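Local coordinates for protein coronin (PDB 4OZU) that binds actin, probably in filament form, and contributes to host-cell invasion and egress by Toxoplasma gondii, here represented by its WD40 beta-propeller domain, at residues H78-Q83 against A98-I103; A141-L146 against V370-T375; R245-W250 against Y260-D265; I332-K337 against P346-V351. One frame throughout, in Å; residues are numbered along the deposited sequence. Where two conformers were deposited one is given.

Interaction 1 of 4, residues H78-Q83 against A98-I103; sequences HTASIQ and ACEDTI
The His78 imidazole carries Ile82 CG1 over the centre of one face, 3.9 Å above the ring plane, while Cys99 CB comes up obliquely. At its edge the two nitrogens are engaged: NE2 is hydrogen-bonded to Thr97 OG1 and ND1 to Gly56 O. The indole of Trp107 meets the ring with the planes about 60° apart. With Asp101 in the turn after the strand ending at Cys99, this set is consistent with the Asp-His-Ser/Thr-Trp network of WD40 blades.

Asp101 reaches the loop with its carboxylate. CG sits in the crowded position between backbone N and carbonyl carbon, and from there OD2 takes two bonds from Thr79: the OG1 hydroxyl on its anti lone pair at 2.7 Å, and the N-H of Thr79 from above the carboxylate plane. Arg105 adds a salt bridge to OD2, while OD1 accepts from Ile103 N to form an Asx turn. Held at both oxygens, the carboxylate has little freedom to rotate within the type I turn from Cys99 to Thr102.

Further along, the backbones zip up as antiparallel strands. Glu100 N donates to Ser81 O at 3.0 Å, almost straight, and Gln83 N to Ala98 O at 2.9 Å. The Gln83 amide and Glu100 carboxylate lie only 17° from parallel, Gln83 OE1 resting against Glu100 CG and receiving the Ser81 hydroxyl. Beside Ala80 CB, Cys99 SG, anti to its own backbone N, accepts the N-H of Asp101 at 3.5 Å.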
loop_
_atom_site.group_PDB
_atom_site.type_symbol
_atom_site.label_atom_id
_atom_site.label_comp_id
_atom_site.label_asym_id
_atom_site.label_seq_id
_atom_site.Cartn_x
_atom_site.Cartn_y
_atom_site.Cartn_z
ATOM N N HIS A 78 19.401 -9.345 -2.034
ATOM C CA HIS A 78 18.454 -10.449 -2.194
ATOM C C HIS A 78 19.070 -11.609 -2.965
ATOM O O HIS A 78 19.857 -11.395 -3.883
ATOM C CB HIS A 78 17.193 -9.977 -2.923
ATOM C CG HIS A 78 16.681 -8.653 -2.455
ATOM N ND1 HIS A 78 16.988 -7.469 -3.094
ATOM C CD2 HIS A 78 15.878 -8.322 -1.417
ATOM C CE1 HIS A 78 16.397 -6.468 -2.467
ATOM N NE2 HIS A 78 15.717 -6.959 -1.446
ATOM N N THR A 79 18.695 -12.833 -2.598
ATOM C CA THR A 79 19.195 -14.026 -3.275
ATOM C C THR A 79 18.076 -14.682 -4.090
ATOM O O THR A 79 18.306 -15.633 -4.837
ATOM C CB THR A 79 19.801 -15.034 -2.270
ATOM O OG1 THR A 79 18.766 -15.686 -1.518
ATOM C CG2 THR A 79 20.758 -14.320 -1.319
ATOM N N ALA A 80 16.868 -14.141 -3.966
ATOM C CA ALA A 80 15.735 -14.580 -4.773
ATOM C C ALA A 80 14.887 -13.361 -5.133
ATOM O O ALA A 80 15.302 -12.232 -4.901
ATOM C CB ALA A 80 14.919 -15.630 -4.028
ATOM N N SER A 81 13.707 -13.589 -5.698
ATOM C CA SER A 81 12.889 -12.491 -6.201
ATOM C C SER A 81 12.267 -11.674 -5.078
ATOM O O SER A 81 12.014 -12.180 -3.986
ATOM C CB SER A 81 11.780 -13.021 -7.109
ATOM O OG SER A 81 10.786 -13.687 -6.350
ATOM N N ILE A 82 12.016 -10.404 -5.373
ATOM C CA ILE A 82 11.373 -9.499 -4.434
ATOM C C ILE A 82 9.856 -9.642 -4.527
ATOM O O ILE A 82 9.276 -9.494 -5.606
ATOM C CB ILE A 82 11.772 -8.038 -4.704
ATOM C CG1 ILE A 82 13.282 -7.859 -4.531
ATOM C CG2 ILE A 82 11.028 -7.094 -3.770
ATOM C CD1 ILE A 82 13.836 -6.604 -5.194
ATOM N N GLN A 83 9.226 -9.907 -3.388
ATOM C CA GLN A 83 7.779 -10.123 -3.320
ATOM C C GLN A 83 6.997 -8.892 -2.885
ATOM O O GLN A 83 5.825 -8.746 -3.232
ATOM C CB GLN A 83 7.466 -11.272 -2.368
ATOM C CG GLN A 83 7.976 -12.612 -2.870
ATOM C CD GLN A 83 7.339 -13.025 -4.184
ATOM O OE1 GLN A 83 8.030 -13.265 -5.175
ATOM N NE2 GLN A 83 6.013 -13.110 -4.197
ATOM N N ALA A 98 10.516 -7.643 1.186
ATOM C CA ALA A 98 10.264 -9.041 1.487
ATOM C C ALA A 98 10.749 -9.871 0.314
ATOM O O ALA A 98 10.525 -9.508 -0.834
ATOM C CB ALA A 98 8.790 -9.287 1.738
ATOM N N CYS A 99 11.394 -10.997 0.597
ATOM C CA CYS A 99 12.052 -11.773 -0.445
ATOM C C CYS A 99 11.644 -13.246 -0.417
ATOM O O CYS A 99 11.305 -13.800 0.639
ATOM C CB CYS A 99 13.564 -11.646 -0.292
ATOM S SG CYS A 99 14.518 -12.390 -1.614
ATOM N N GLU A 100 11.675 -13.872 -1.589
ATOM C CA GLU A 100 11.371 -15.291 -1.707
ATOM C C GLU A 100 12.343 -16.145 -0.911
ATOM O O GLU A 100 12.049 -17.303 -0.629
ATOM C CB GLU A 100 11.393 -15.737 -3.170
ATOM C CG GLU A 100 10.063 -15.596 -3.891
ATOM C CD GLU A 100 10.007 -16.395 -5.182
ATOM O OE1 GLU A 100 11.081 -16.785 -5.693
ATOM O OE2 GLU A 100 8.890 -16.638 -5.684
ATOM N N ASP A 101 13.501 -15.593 -0.550
ATOM C CA ASP A 101 14.483 -16.374 0.210
ATOM C C ASP A 101 14.192 -16.333 1.717
ATOM O O ASP A 101 15.019 -16.757 2.525
ATOM C CB ASP A 101 15.916 -15.897 -0.081
ATOM C CG ASP A 101 16.164 -14.447 0.306
ATOM O OD1 ASP A 101 15.340 -13.845 1.032
ATOM O OD2 ASP A 101 17.213 -13.909 -0.121
ATOM N N THR A 102 13.004 -15.831 2.066
ATOM C CA THR A 102 12.439 -15.848 3.425
ATOM C C THR A 102 12.937 -14.718 4.322
ATOM O O THR A 102 12.522 -14.622 5.478
ATOM C CB THR A 102 12.710 -17.193 4.174
ATOM O OG1 THR A 102 14.067 -17.250 4.641
ATOM C CG2 THR A 102 12.403 -18.401 3.286
ATOM N N ILE A 103 13.774 -13.837 3.783
ATOM C CA ILE A 103 14.373 -12.767 4.569
ATOM C C ILE A 103 13.710 -11.416 4.293
ATOM O O ILE A 103 13.463 -11.055 3.140
ATOM C CB ILE A 103 15.889 -12.679 4.286
ATOM C CG1 ILE A 103 16.565 -13.978 4.737
ATOM C CG2 ILE A 103 16.514 -11.480 5.000
ATOM C CD1 ILE A 103 18.009 -14.132 4.286
#

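Interaction 2 of 4, residues A141-L146 against V370-T375; sequences AVSGIL and VEPSMT
Met374 lays its terminal methyl over the small side chains of the facing loop: CE sits 3.8 Å from Val142 CG2 and 3.9 Å from Ala141 CB. The chain runs out extended through chi2 and then bends at chi3 (-80°), which brings CE to this apolar pair. Val142 and Met374 cross obliquely, and the indole of Trp379, from helix 376-380, touches both.

A second apolar meeting lies on the Pro372 side. The proline ring turns its CG onto Ser143 CB at 3.7 Å, and Phe90 and Tyr91 from a neighbouring blade also touch Pro372.

Between these patches the backbones form a single bridge, Val142 with Met374. Ala141 O is the main acceptor: Met374 N approaches it in the carbonyl plane at 3.2 Å, while Ser373 N makes a weak, bent bond to the same oxygen. In return Met374 O faces Val142 CA in a CA-H...O contact of 3.5 Å and receives a weak bond from Ser143 N. Beyond the bridge, a type II turn from Val142 to Ile145, with Gly144 at positive phi, leads into strand 145-150.

Residues 370-375 belong to the C-terminal extension that follows the blades, and here it meets the a-b loop of a WD40 blade. Lys385 O holds the Ser373 hydroxyl, and Thr375 N-caps helix 376-380. One good backbone hydrogen bond, several weak ones and a few methyl contacts make this a small junction of mixed polar and apolar character between extension and propeller.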
loop_
_atom_site.group_PDB
_atom_site.type_symbol
_atom_site.label_atom_id
_atom_site.label_comp_id
_atom_site.label_asym_id
_atom_site.label_seq_id
_atom_site.Cartn_x
_atom_site.Cartn_y
_atom_site.Cartn_z
ATOM N N ALA A 141 1.842 4.496 12.634
ATOM C CA ALA A 141 1.903 5.400 13.782
ATOM C C ALA A 141 3.168 5.230 14.611
ATOM O O ALA A 141 3.566 6.148 15.328
ATOM C CB ALA A 141 0.691 5.201 14.659
ATOM N N VAL A 142 3.789 4.062 14.514
ATOM C CA VAL A 142 4.881 3.701 15.407
ATOM C C VAL A 142 6.154 3.442 14.642
ATOM O O VAL A 142 6.196 2.616 13.733
ATOM C CB VAL A 142 4.543 2.446 16.230
ATOM C CG1 VAL A 142 5.616 2.188 17.299
ATOM C CG2 VAL A 142 3.172 2.581 16.859
ATOM N N SER A 143 7.197 4.163 15.023
ATOM C CA SER A 143 8.522 3.957 14.478
ATOM C C SER A 143 9.017 2.549 14.783
ATOM O O SER A 143 8.812 2.037 15.885
ATOM C CB SER A 143 9.492 4.994 15.053
ATOM O OG SER A 143 9.154 5.315 16.399
ATOM N N GLY A 144 9.647 1.924 13.798
ATOM C CA GLY A 144 10.372 0.693 14.030
ATOM C C GLY A 144 9.550 -0.574 14.064
ATOM O O GLY A 144 10.111 -1.652 14.249
ATOM N N ILE A 145 8.235 -0.458 13.903
ATOM C CA ILE A 145 7.360 -1.630 13.952
ATOM C C ILE A 145 6.924 -2.032 12.543
ATOM O O ILE A 145 6.409 -1.218 11.785
ATOM C CB ILE A 145 6.108 -1.374 14.826
ATOM C CG1 ILE A 145 6.515 -1.003 16.257
ATOM C CG2 ILE A 145 5.185 -2.586 14.824
ATOM C CD1 ILE A 145 7.365 -2.047 16.971
ATOM N N LEU A 146 7.126 -3.300 12.214
ATOM C CA LEU A 146 6.807 -3.827 10.898
ATOM C C LEU A 146 6.128 -5.182 11.010
ATOM O O LEU A 146 6.449 -5.966 11.908
ATOM C CB LEU A 146 8.098 -3.929 10.065
ATOM C CG LEU A 146 8.035 -4.602 8.695
ATOM C CD1 LEU A 146 8.925 -3.857 7.709
ATOM C CD2 LEU A 146 8.462 -6.054 8.789
ATOM N N VAL A 370 5.199 12.843 8.321
ATOM C CA VAL A 370 6.336 11.930 8.353
ATOM C C VAL A 370 6.972 11.917 9.746
ATOM O O VAL A 370 8.193 11.828 9.882
ATOM C CB VAL A 370 7.385 12.312 7.284
ATOM C CG1 VAL A 370 6.800 12.108 5.888
ATOM C CG2 VAL A 370 7.864 13.755 7.459
ATOM N N GLU A 371 6.123 12.008 10.769
ATOM C CA GLU A 371 6.542 11.922 12.169
ATOM C C GLU A 371 5.741 10.837 12.866
ATOM O O GLU A 371 4.513 10.868 12.827
ATOM C CB GLU A 371 6.317 13.240 12.912
ATOM C CG GLU A 371 7.172 14.396 12.503
ATOM C CD GLU A 371 6.808 15.644 13.280
ATOM O OE1 GLU A 371 6.241 15.514 14.387
ATOM O OE2 GLU A 371 7.071 16.752 12.781
ATOM N N PRO A 372 6.412 9.880 13.528
ATOM C CA PRO A 372 5.622 8.898 14.280
ATOM C C PRO A 372 4.892 9.510 15.475
ATOM O O PRO A 372 5.468 10.352 16.152
ATOM C CB PRO A 372 6.669 7.888 14.773
ATOM C CG PRO A 372 7.953 8.248 14.100
ATOM C CD PRO A 372 7.862 9.655 13.654
ATOM N N SER A 373 3.663 9.075 15.751
ATOM C CA SER A 373 2.943 9.609 16.906
ATOM C C SER A 373 3.418 8.947 18.194
ATOM O O SER A 373 3.292 9.522 19.278
ATOM C CB SER A 373 1.429 9.422 16.758
ATOM O OG SER A 373 1.059 8.065 16.897
ATOM N N MET A 374 3.986 7.750 18.062
ATOM C CA MET A 374 4.459 6.973 19.202
ATOM C C MET A 374 5.826 6.353 18.934
ATOM O O MET A 374 6.114 5.930 17.815
ATOM C CB MET A 374 3.472 5.854 19.537
ATOM C CG MET A 374 2.125 6.326 20.000
ATOM S SD MET A 374 1.002 4.938 20.232
ATOM C CE MET A 374 0.502 4.628 18.546
ATOM N N THR A 375 6.665 6.320 19.961
ATOM C CA THR A 375 7.840 5.460 19.953
ATOM C C THR A 375 7.392 4.018 20.181
ATOM O O THR A 375 6.289 3.779 20.677
ATOM C CB THR A 375 8.840 5.849 21.042
ATOM O OG1 THR A 375 8.256 5.602 22.328
ATOM C CG2 THR A 375 9.225 7.323 20.921
#

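Interaction 3 of 4, residues R245-W250 against Y260-D265; sequences REMAIW and YHAEID
Arg245 and Asp265 lie side by side at one end of this antiparallel hairpin, the two outer strands of a WD40 propeller blade, with their guanidinium and carboxylate planes nearly coplanar (24° apart). The grip is side-on: NE reaches Asp265 OD1 at 2.7 Å and NH2 reaches OD2 at 3.0 Å, each on a syn lone pair. Asp289 binds the remaining NH1, so the buried guanidinium is pinned from two sides.

Here the strand bulges. Ile264 and Asp265 both face Arg245 in a classic bulge, and Arg245 O accepts both their N-H groups.

On the sheet face of Glu246 and Ala248 the pairing is turned differently. The Glu246 carboxylate stands almost perpendicular to the His261 ring (88°); NE2 donates to OE2 at 3.0 Å in the ring plane but from above the carboxylate plane. OE2 also bonds to His213 ND1. A bound Tris molecule lies beside the His261 side chain.

The salt-bridge face continues as an apolar row of Met247, Ala262, Ile249 and Tyr260. Met247, extended beyond CG, crosses Ile264 at about a right angle and carries its CE to the Tyr260 ring edge. Met247 O sits 3.4 Å above the His261 ring plane, offset toward its rim.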
loop_
_atom_site.group_PDB
_atom_site.type_symbol
_atom_site.label_atom_id
_atom_site.label_comp_id
_atom_site.label_asym_id
_atom_site.label_seq_id
_atom_site.Cartn_x
_atom_site.Cartn_y
_atom_site.Cartn_z
ATOM N N ARG A 245 -16.268 -10.507 -9.386
ATOM C CA ARG A 245 -15.496 -9.694 -8.448
ATOM C C ARG A 245 -16.436 -8.823 -7.621
ATOM O O ARG A 245 -17.368 -8.215 -8.146
ATOM C CB ARG A 245 -14.457 -8.836 -9.184
ATOM C CG ARG A 245 -13.474 -9.682 -9.996
ATOM C CD ARG A 245 -12.185 -8.953 -10.357
ATOM N NE ARG A 245 -12.400 -7.846 -11.279
ATOM C CZ ARG A 245 -11.428 -7.221 -11.935
ATOM N NH1 ARG A 245 -10.165 -7.601 -11.774
ATOM N NH2 ARG A 245 -11.718 -6.226 -12.762
ATOM N N GLU A 246 -16.190 -8.793 -6.318
ATOM C CA GLU A 246 -17.067 -8.100 -5.390
ATOM C C GLU A 246 -16.272 -7.503 -4.241
ATOM O O GLU A 246 -15.070 -7.723 -4.121
ATOM C CB GLU A 246 -18.127 -9.057 -4.851
ATOM C CG GLU A 246 -17.537 -10.291 -4.202
ATOM C CD GLU A 246 -18.595 -11.244 -3.690
ATOM O OE1 GLU A 246 -19.636 -11.396 -4.363
ATOM O OE2 GLU A 246 -18.387 -11.830 -2.607
ATOM N N MET A 247 -16.952 -6.760 -3.381
ATOM C CA MET A 247 -16.290 -6.097 -2.271
ATOM C C MET A 247 -17.194 -6.047 -1.058
ATOM O O MET A 247 -18.410 -6.211 -1.169
ATOM C CB MET A 247 -15.880 -4.681 -2.660
ATOM C CG MET A 247 -17.046 -3.826 -3.092
ATOM S SD MET A 247 -16.543 -2.220 -3.731
ATOM C CE MET A 247 -18.103 -1.614 -4.370
ATOM N N ALA A 248 -16.588 -5.807 0.096
ATOM C CA ALA A 248 -17.327 -5.730 1.341
ATOM C C ALA A 248 -16.659 -4.776 2.313
ATOM O O ALA A 248 -15.437 -4.615 2.303
ATOM C CB ALA A 248 -17.462 -7.103 1.966
ATOM N N ILE A 249 -17.493 -4.133 3.126
ATOM C CA ILE A 249 -17.051 -3.327 4.259
ATOM C C ILE A 249 -17.409 -4.082 5.534
ATOM O O ILE A 249 -18.528 -4.578 5.669
ATOM C CB ILE A 249 -17.709 -1.931 4.266
ATOM C CG1 ILE A 249 -17.231 -1.115 3.061
ATOM C CG2 ILE A 249 -17.404 -1.192 5.582
ATOM C CD1 ILE A 249 -17.911 0.232 2.911
ATOM N N TRP A 250 -16.445 -4.173 6.445
ATOM C CA TRP A 250 -16.602 -4.895 7.700
ATOM C C TRP A 250 -16.343 -3.987 8.872
ATOM O O TRP A 250 -15.430 -3.165 8.843
ATOM C CB TRP A 250 -15.641 -6.079 7.784
ATOM C CG TRP A 250 -15.695 -6.941 6.595
ATOM C CD1 TRP A 250 -15.030 -6.755 5.415
ATOM C CD2 TRP A 250 -16.465 -8.136 6.442
ATOM N NE1 TRP A 250 -15.335 -7.764 4.543
ATOM C CE2 TRP A 250 -16.219 -8.621 5.145
ATOM C CE3 TRP A 250 -17.341 -8.836 7.273
ATOM C CZ2 TRP A 250 -16.815 -9.780 4.661
ATOM C CZ3 TRP A 250 -17.929 -9.982 6.794
ATOM C CH2 TRP A 250 -17.665 -10.447 5.498
ATOM N N TYR A 260 -21.632 -3.620 4.430
ATOM C CA TYR A 260 -21.984 -3.318 3.052
ATOM C C TYR A 260 -21.314 -4.349 2.137
ATOM O O TYR A 260 -20.174 -4.758 2.382
ATOM C CB TYR A 260 -21.547 -1.889 2.696
ATOM C CG TYR A 260 -21.755 -1.516 1.248
ATOM C CD1 TYR A 260 -23.009 -1.169 0.770
ATOM C CD2 TYR A 260 -20.691 -1.515 0.359
ATOM C CE1 TYR A 260 -23.198 -0.832 -0.556
ATOM C CE2 TYR A 260 -20.869 -1.179 -0.968
ATOM C CZ TYR A 260 -22.120 -0.837 -1.420
ATOM O OH TYR A 260 -22.281 -0.499 -2.746
ATOM N N HIS A 261 -22.029 -4.788 1.108
ATOM C CA HIS A 261 -21.495 -5.757 0.152
ATOM C C HIS A 261 -22.020 -5.421 -1.234
ATOM O O HIS A 261 -23.207 -5.121 -1.393
ATOM C CB HIS A 261 -21.896 -7.183 0.546
ATOM C CG HIS A 261 -21.345 -8.248 -0.355
ATOM N ND1 HIS A 261 -21.942 -8.599 -1.547
ATOM C CD2 HIS A 261 -20.259 -9.048 -0.228
ATOM C CE1 HIS A 261 -21.243 -9.563 -2.122
ATOM N NE2 HIS A 261 -20.217 -9.855 -1.341
ATOM N N ALA A 262 -21.148 -5.470 -2.238
ATOM C CA ALA A 262 -21.571 -5.180 -3.606
ATOM C C ALA A 262 -20.702 -5.867 -4.645
ATOM O O ALA A 262 -19.502 -6.065 -4.446
ATOM C CB ALA A 262 -21.566 -3.673 -3.844
ATOM N N GLU A 263 -21.327 -6.226 -5.761
ATOM C CA GLU A 263 -20.612 -6.732 -6.925
ATOM C C GLU A 263 -19.861 -5.583 -7.597
ATOM O O GLU A 263 -20.328 -4.442 -7.597
ATOM C CB GLU A 263 -21.591 -7.394 -7.900
ATOM C CG GLU A 263 -20.938 -8.053 -9.109
ATOM C CD GLU A 263 -21.939 -8.787 -9.989
ATOM O OE1 GLU A 263 -23.041 -9.114 -9.498
ATOM O OE2 GLU A 263 -21.624 -9.038 -11.172
ATOM N N ILE A 264 -18.687 -5.883 -8.144
ATOM C CA ILE A 264 -17.910 -4.891 -8.886
ATOM C C ILE A 264 -18.018 -5.149 -10.387
ATOM O O ILE A 264 -18.481 -4.289 -11.132
ATOM C CB ILE A 264 -16.425 -4.899 -8.489
ATOM C CG1 ILE A 264 -16.254 -4.501 -7.028
ATOM C CG2 ILE A 264 -15.631 -3.915 -9.358
ATOM C CD1 ILE A 264 -14.878 -4.823 -6.471
ATOM N N ASP A 265 -17.572 -6.325 -10.824
ATOM C CA ASP A 265 -17.637 -6.704 -12.239
ATOM C C ASP A 265 -17.315 -8.190 -12.430
ATOM O O ASP A 265 -17.282 -8.946 -11.458
ATOM C CB ASP A 265 -16.683 -5.835 -13.072
ATOM C CG ASP A 265 -15.224 -5.965 -12.646
ATOM O OD1 ASP A 265 -14.839 -7.009 -12.081
ATOM O OD2 ASP A 265 -14.448 -5.019 -12.894
#

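Interaction 4 of 4, residues I332-K337 against P346-V351; sequences IGRMLK and PISFIV
Phe349 supplies the tight part of this hairpin. Its CG stands anti to the carbonyl carbon (chi1 -57°), which brings the ring edge-on along the opposite strand: CD2 lies 3.6 Å from Gly333 O and CE2 3.8 Å from Met335 CB, both near the ring plane. The ring edge thus lies against the backbone of Gly333. Met335, bent at chi3, brings CE back to 4.2 Å from Phe349 CZ, and the rings of Tyr283 and Tyr294 from the neighbouring blade also meet Phe349, the latter edge-to-face.

Backbone bonds join the strands at this end. Phe349 N donates to Gly333 O and its O accepts from Ile332 N, both at 2.9 Å; Ile332 and Gly333 thus share one partner, a classic bulge.

The other sheet face is looser. Leu336 CD2 approaches Pro346 CB at 4.0 Å, and Arg334 runs alongside Pro346 with only its CD near the ring. The polar ends turn to other partners: Glu331 takes both Arg334 NE and Ser348 OG, and Trp20 NE1 also bonds that hydroxyl. Even so the contact is buried throughout; the one partly exposed touching residue, Gly333, is on the Phe349 side.

Strand 343-350 is joined on its other edge by the N-terminal strand 16-25, antiparallel to it. A blade completed by the opposite end of the chain is the Velcro closure characteristic of WD40 propellers.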
loop_
_atom_site.group_PDB
_atom_site.type_symbol
_atom_site.label_atom_id
_atom_site.label_comp_id
_atom_site.label_asym_id
_atom_site.label_seq_id
_atom_site.Cartn_x
_atom_site.Cartn_y
_atom_site.Cartn_z
ATOM N N ILE A 332 -5.293 14.865 -6.019
ATOM C CA ILE A 332 -5.464 14.289 -4.683
ATOM C C ILE A 332 -4.772 12.932 -4.544
ATOM O O ILE A 332 -4.476 12.489 -3.435
ATOM C CB ILE A 332 -6.954 14.151 -4.302
ATOM C CG1 ILE A 332 -7.665 13.113 -5.162
ATOM C CG2 ILE A 332 -7.653 15.511 -4.403
ATOM C CD1 ILE A 332 -9.023 12.738 -4.623
ATOM N N GLY A 333 -4.515 12.277 -5.669
ATOM C CA GLY A 333 -3.774 11.029 -5.668
ATOM C C GLY A 333 -3.054 10.827 -6.982
ATOM O O GLY A 333 -3.383 11.474 -7.988
ATOM N N ARG A 334 -2.058 9.949 -6.977
ATOM C CA ARG A 334 -1.340 9.623 -8.204
ATOM C C ARG A 334 -0.894 8.173 -8.203
ATOM O O ARG A 334 -0.244 7.705 -7.264
ATOM C CB ARG A 334 -0.129 10.543 -8.395
ATOM C CG ARG A 334 0.482 10.450 -9.788
ATOM C CD ARG A 334 1.827 11.173 -9.878
ATOM N NE ARG A 334 1.786 12.515 -9.296
ATOM C CZ ARG A 334 2.863 13.198 -8.918
ATOM N NH1 ARG A 334 4.078 12.682 -9.076
ATOM N NH2 ARG A 334 2.732 14.403 -8.386
ATOM N N MET A 335 -1.273 7.466 -9.258
ATOM C CA MET A 335 -0.821 6.102 -9.474
ATOM C C MET A 335 0.398 6.101 -10.381
ATOM O O MET A 335 0.462 6.860 -11.342
ATOM C CB MET A 335 -1.935 5.263 -10.097
ATOM C CG MET A 335 -1.553 3.826 -10.399
ATOM S SD MET A 335 -2.789 3.008 -11.430
ATOM C CE MET A 335 -4.204 3.022 -10.340
ATOM N N LEU A 336 1.364 5.251 -10.058
ATOM C CA LEU A 336 2.460 4.944 -10.963
ATOM C C LEU A 336 2.165 3.564 -11.513
ATOM O O LEU A 336 2.140 2.586 -10.770
ATOM C CB LEU A 336 3.810 4.989 -10.247
ATOM C CG LEU A 336 4.123 6.340 -9.600
ATOM C CD1 LEU A 336 5.375 6.271 -8.736
ATOM C CD2 LEU A 336 4.278 7.403 -10.681
ATOM N N LYS A 337 1.907 3.513 -12.811
ATOM C CA LYS A 337 1.468 2.302 -13.494
ATOM C C LYS A 337 2.588 1.728 -14.358
ATOM O O LYS A 337 2.997 2.369 -15.306
ATOM C CB LYS A 337 0.247 2.629 -14.364
ATOM C CG LYS A 337 -0.274 1.480 -15.210
ATOM C CD LYS A 337 -1.199 2.000 -16.301
ATOM C CE LYS A 337 -1.560 0.909 -17.296
ATOM N NZ LYS A 337 -1.941 1.488 -18.613
ATOM N N PRO A 346 2.687 7.737 -15.032
ATOM C CA PRO A 346 1.918 8.350 -13.947
ATOM C C PRO A 346 0.481 8.667 -14.357
ATOM O O PRO A 346 0.221 9.083 -15.490
ATOM C CB PRO A 346 2.696 9.634 -13.634
ATOM C CG PRO A 346 3.995 9.515 -14.362
ATOM C CD PRO A 346 3.757 8.620 -15.520
ATOM N N ILE A 347 -0.440 8.470 -13.419
ATOM C CA ILE A 347 -1.840 8.821 -13.607
ATOM C C ILE A 347 -2.275 9.700 -12.448
ATOM O O ILE A 347 -2.276 9.255 -11.303
ATOM C CB ILE A 347 -2.766 7.583 -13.652
ATOM C CG1 ILE A 347 -2.214 6.484 -14.570
ATOM C CG2 ILE A 347 -4.168 7.996 -14.075
ATOM C CD1 ILE A 347 -2.175 6.841 -16.021
ATOM N N SER A 348 -2.642 10.942 -12.740
ATOM C CA SER A 348 -3.148 11.848 -11.717
ATOM C C SER A 348 -4.649 11.655 -11.543
ATOM O O SER A 348 -5.366 11.402 -12.510
ATOM C CB SER A 348 -2.855 13.312 -12.084
ATOM O OG SER A 348 -1.479 13.623 -11.949
ATOM N N PHE A 349 -5.116 11.777 -10.306
ATOM C CA PHE A 349 -6.543 11.825 -10.020
ATOM C C PHE A 349 -6.858 13.214 -9.488
ATOM O O PHE A 349 -6.389 13.614 -8.416
ATOM C CB PHE A 349 -6.931 10.716 -9.049
ATOM C CG PHE A 349 -6.568 9.354 -9.560
ATOM C CD1 PHE A 349 -7.419 8.674 -10.413
ATOM C CD2 PHE A 349 -5.349 8.785 -9.242
ATOM C CE1 PHE A 349 -7.074 7.429 -10.913
ATOM C CE2 PHE A 349 -4.999 7.540 -9.736
ATOM C CZ PHE A 349 -5.861 6.866 -10.575
ATOM N N ILE A 350 -7.640 13.934 -10.281
ATOM C CA ILE A 350 -7.823 15.373 -10.144
ATOM C C ILE A 350 -9.287 15.722 -9.968
ATOM O O ILE A 350 -10.144 15.216 -10.688
ATOM C CB ILE A 350 -7.262 16.105 -11.384
ATOM C CG1 ILE A 350 -5.746 15.930 -11.446
ATOM C CG2 ILE A 350 -7.591 17.584 -11.347
ATOM C CD1 ILE A 350 -5.161 16.162 -12.800
ATOM N N VAL A 351 -9.577 16.580 -9.000
ATOM C CA VAL A 351 -10.917 17.136 -8.863
ATOM C C VAL A 351 -11.078 18.290 -9.842
ATOM O O VAL A 351 -10.315 19.251 -9.779
ATOM C CB VAL A 351 -11.183 17.639 -7.438
ATOM C CG1 VAL A 351 -12.588 18.226 -7.328
ATOM C CG2 VAL A 351 -10.985 16.514 -6.434
#

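In the fold
Seven sheets radiate as blades, and the four contacts sample different places in the ring. Interactions 1, 3 and 4 each lie within a blade; interaction 2 ties the C-terminal extension to a loop of the blade that holds strand 145-150, closing a span of the chain in which interactions 3 and 4 are nested. Interactions 1 and 2 come closest, with nearest atoms about 8 Å apart, and Phe90 and Tyr91, from the loop between the two strands that carry interaction 1, touch Pro372. Interactions 3 and 4 follow, with nearest atoms about 12 Å apart. The Tris beside His261 in interaction 3 probably comes from the crystallisation liquor.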